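Local coordinates for GNA33 (Neisseria gonorrhoeae FA 1090, PDB 2G5D), which probably cleaves the glycosidic bond between N-acetylmuramic acid and N-acetylglucosamine in peptidoglycan as a lytic transglycosylase, forming a 1,6-anhydro bond in the N-acetylmuramic acid, at residues C82-Q87 and K96-R101. Numbering follows the deposited sequence.
Sequences CAQAFQ and KRFFER
Phe98 reaches out from helix 92-102 and sets the far end of its ring against Gln84 and Ala85 on helix 79-86, a buried helix-helix packing contact beside the double-psi beta-barrel of MltA: helix 92-102 runs straight into strand 103-110, which pairs with strand 403-413 of that barrel. The two helices follow one another in the chain, and helix 58-72 borders both segments, touching Ala85 through Phe65 and Phe99 through Phe58, while the Cys69-Cys82 disulfide ties it covalently to helix 79-86.

The apolar contacts centre on one ring. A trans chi1 (171°) carries the Phe98 ring across to Ala85, where CZ meets Ala85 CB at 3.7 Å. Gln84 contributes its methylenes, CB and CG each lying 3.9 Å from Phe98 CE1. The side chains of Gln84 and Phe98 run past each other in opposite directions, amide and ring planes 33° apart, and Phe103 adds an edge-to-face ring contact to Phe98.

The ring also packs against the backbone by van der Waals contact. A methyl group suits position 85 because it lets Phe98 CE1 come within 3.6 Å of Ala85 N.

Glutamine suits its buried position by combining methylenes for the ring with a polar amide. A bend at chi2 (61°) turns the chain after CG; Gln84 NE2 makes a weak hydrogen bond to Asp22 OD1, and Gln84 OE1 accepts one from Arg23 N.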
loop_
_atom_site.group_PDB
_atom_site.type_symbol
_atom_site.label_atom_id
_atom_site.label_comp_id
_atom_site.label_asym_id
_atom_site.label_seq_id
_atom_site.Cartn_x
_atom_site.Cartn_y
_atom_site.Cartn_z
ATOM N N CYS A 82 19.158 -4.629 12.292
ATOM C CA CYS A 82 18.469 -3.387 12.688
ATOM C C CYS A 82 19.257 -2.521 13.679
ATOM O O CYS A 82 19.316 -1.298 13.527
ATOM C CB CYS A 82 17.051 -3.678 13.168
ATOM S SG CYS A 82 15.925 -3.951 11.781
ATOM N N ALA A 83 19.866 -3.154 14.685
ATOM C CA ALA A 83 20.751 -2.440 15.600
ATOM C C ALA A 83 21.927 -1.820 14.835
ATOM O O ALA A 83 22.251 -0.640 15.017
ATOM C CB ALA A 83 21.254 -3.366 16.713
ATOM N N GLN A 84 22.537 -2.613 13.959
ATOM C CA GLN A 84 23.721 -2.177 13.214
ATOM C C GLN A 84 23.403 -1.049 12.222
ATOM O O GLN A 84 24.238 -0.170 11.992
ATOM C CB GLN A 84 24.345 -3.362 12.477
ATOM C CG GLN A 84 25.729 -3.069 11.901
ATOM C CD GLN A 84 26.738 -2.690 12.985
ATOM O OE1 GLN A 84 26.642 -3.156 14.118
ATOM N NE2 GLN A 84 27.708 -1.849 12.638
ATOM N N ALA A 85 22.204 -1.107 11.629
ATOM C CA ALA A 85 21.695 -0.046 10.763
ATOM C C ALA A 85 21.739 1.311 11.476
ATOM O O ALA A 85 22.001 2.314 10.842
ATOM C CB ALA A 85 20.263 -0.355 10.267
ATOM N N PHE A 86 21.510 1.326 12.792
ATOM C CA PHE A 86 21.504 2.577 13.558
ATOM C C PHE A 86 22.894 3.029 14.014
ATOM O O PHE A 86 23.086 4.179 14.384
ATOM C CB PHE A 86 20.484 2.517 14.715
ATOM C CG PHE A 86 19.085 2.855 14.284
ATOM C CD1 PHE A 86 18.276 1.896 13.665
ATOM C CD2 PHE A 86 18.597 4.151 14.441
ATOM C CE1 PHE A 86 16.971 2.216 13.229
ATOM C CE2 PHE A 86 17.287 4.497 14.003
ATOM C CZ PHE A 86 16.474 3.522 13.401
ATOM N N GLN A 87 23.863 2.121 13.946
ATOM C CA GLN A 87 25.265 2.449 14.178
ATOM C C GLN A 87 26.045 2.693 12.866
ATOM O O GLN A 87 27.255 2.858 12.884
ATOM C CB GLN A 87 25.910 1.355 15.046
ATOM C CG GLN A 87 25.377 1.365 16.492
ATOM C CD GLN A 87 25.783 0.146 17.317
ATOM O OE1 GLN A 87 25.540 0.109 18.533
ATOM N NE2 GLN A 87 26.390 -0.862 16.666
ATOM N N LYS A 96 26.732 1.294 1.842
ATOM C CA LYS A 96 27.067 0.198 0.917
ATOM C C LYS A 96 27.744 -0.975 1.640
ATOM O O LYS A 96 27.375 -2.145 1.438
ATOM C CB LYS A 96 27.996 0.676 -0.185
ATOM C CG LYS A 96 28.349 -0.414 -1.201
ATOM C CD LYS A 96 29.065 0.185 -2.372
ATOM C CE LYS A 96 30.185 -0.691 -2.827
ATOM N NZ LYS A 96 31.246 0.133 -3.445
ATOM N N ARG A 97 28.752 -0.652 2.449
ATOM C CA ARG A 97 29.497 -1.678 3.186
ATOM C C ARG A 97 28.669 -2.466 4.169
ATOM O O ARG A 97 28.884 -3.661 4.306
ATOM C CB ARG A 97 30.756 -1.104 3.817
ATOM C CG ARG A 97 31.789 -0.980 2.773
ATOM C CD ARG A 97 32.488 0.361 2.776
ATOM N NE ARG A 97 33.695 0.329 3.585
ATOM C CZ ARG A 97 34.900 0.031 3.110
ATOM N NH1 ARG A 97 35.949 0.049 3.927
ATOM N NH2 ARG A 97 35.056 -0.269 1.821
ATOM N N PHE A 98 27.721 -1.783 4.820
ATOM C CA PHE A 98 26.664 -2.390 5.642
ATOM C C PHE A 98 25.809 -3.437 4.878
ATOM O O PHE A 98 25.569 -4.531 5.390
ATOM C CB PHE A 98 25.770 -1.285 6.211
ATOM C CG PHE A 98 24.518 -1.781 6.893
ATOM C CD1 PHE A 98 24.591 -2.467 8.111
ATOM C CD2 PHE A 98 23.261 -1.536 6.334
ATOM C CE1 PHE A 98 23.441 -2.925 8.733
ATOM C CE2 PHE A 98 22.099 -1.981 6.959
ATOM C CZ PHE A 98 22.188 -2.670 8.151
ATOM N N PHE A 99 25.348 -3.085 3.674
ATOM C CA PHE A 99 24.504 -3.992 2.896
ATOM C C PHE A 99 25.342 -5.154 2.339
ATOM O O PHE A 99 24.842 -6.251 2.184
ATOM C CB PHE A 99 23.694 -3.260 1.782
ATOM C CG PHE A 99 22.606 -2.343 2.305
ATOM C CD1 PHE A 99 22.688 -0.952 2.139
ATOM C CD2 PHE A 99 21.498 -2.869 3.007
ATOM C CE1 PHE A 99 21.668 -0.087 2.648
ATOM C CE2 PHE A 99 20.489 -2.013 3.520
ATOM C CZ PHE A 99 20.570 -0.630 3.329
ATOM N N GLU A 100 26.605 -4.898 2.020
ATOM C CA GLU A 100 27.538 -5.941 1.550
ATOM C C GLU A 100 27.997 -6.931 2.611
ATOM O O GLU A 100 28.132 -8.142 2.336
ATOM C CB GLU A 100 28.758 -5.304 0.901
ATOM C CG GLU A 100 28.415 -4.685 -0.442
ATOM C CD GLU A 100 29.594 -3.998 -1.078
ATOM O OE1 GLU A 100 29.499 -3.690 -2.277
ATOM O OE2 GLU A 100 30.599 -3.755 -0.386
ATOM N N ARG A 101 28.214 -6.404 3.813
ATOM C CA ARG A 101 28.815 -7.123 4.907
ATOM C C ARG A 101 27.816 -7.942 5.706
ATOM O O ARG A 101 28.186 -8.962 6.254
ATOM C CB ARG A 101 29.570 -6.159 5.831
ATOM C CG ARG A 101 30.990 -5.881 5.321
ATOM C CD ARG A 101 31.607 -4.646 5.901
ATOM N NE ARG A 101 32.853 -4.322 5.198
ATOM C CZ ARG A 101 33.896 -3.707 5.746
ATOM N NH1 ARG A 101 33.862 -3.330 7.028
ATOM N NH2 ARG A 101 34.983 -3.466 5.005
#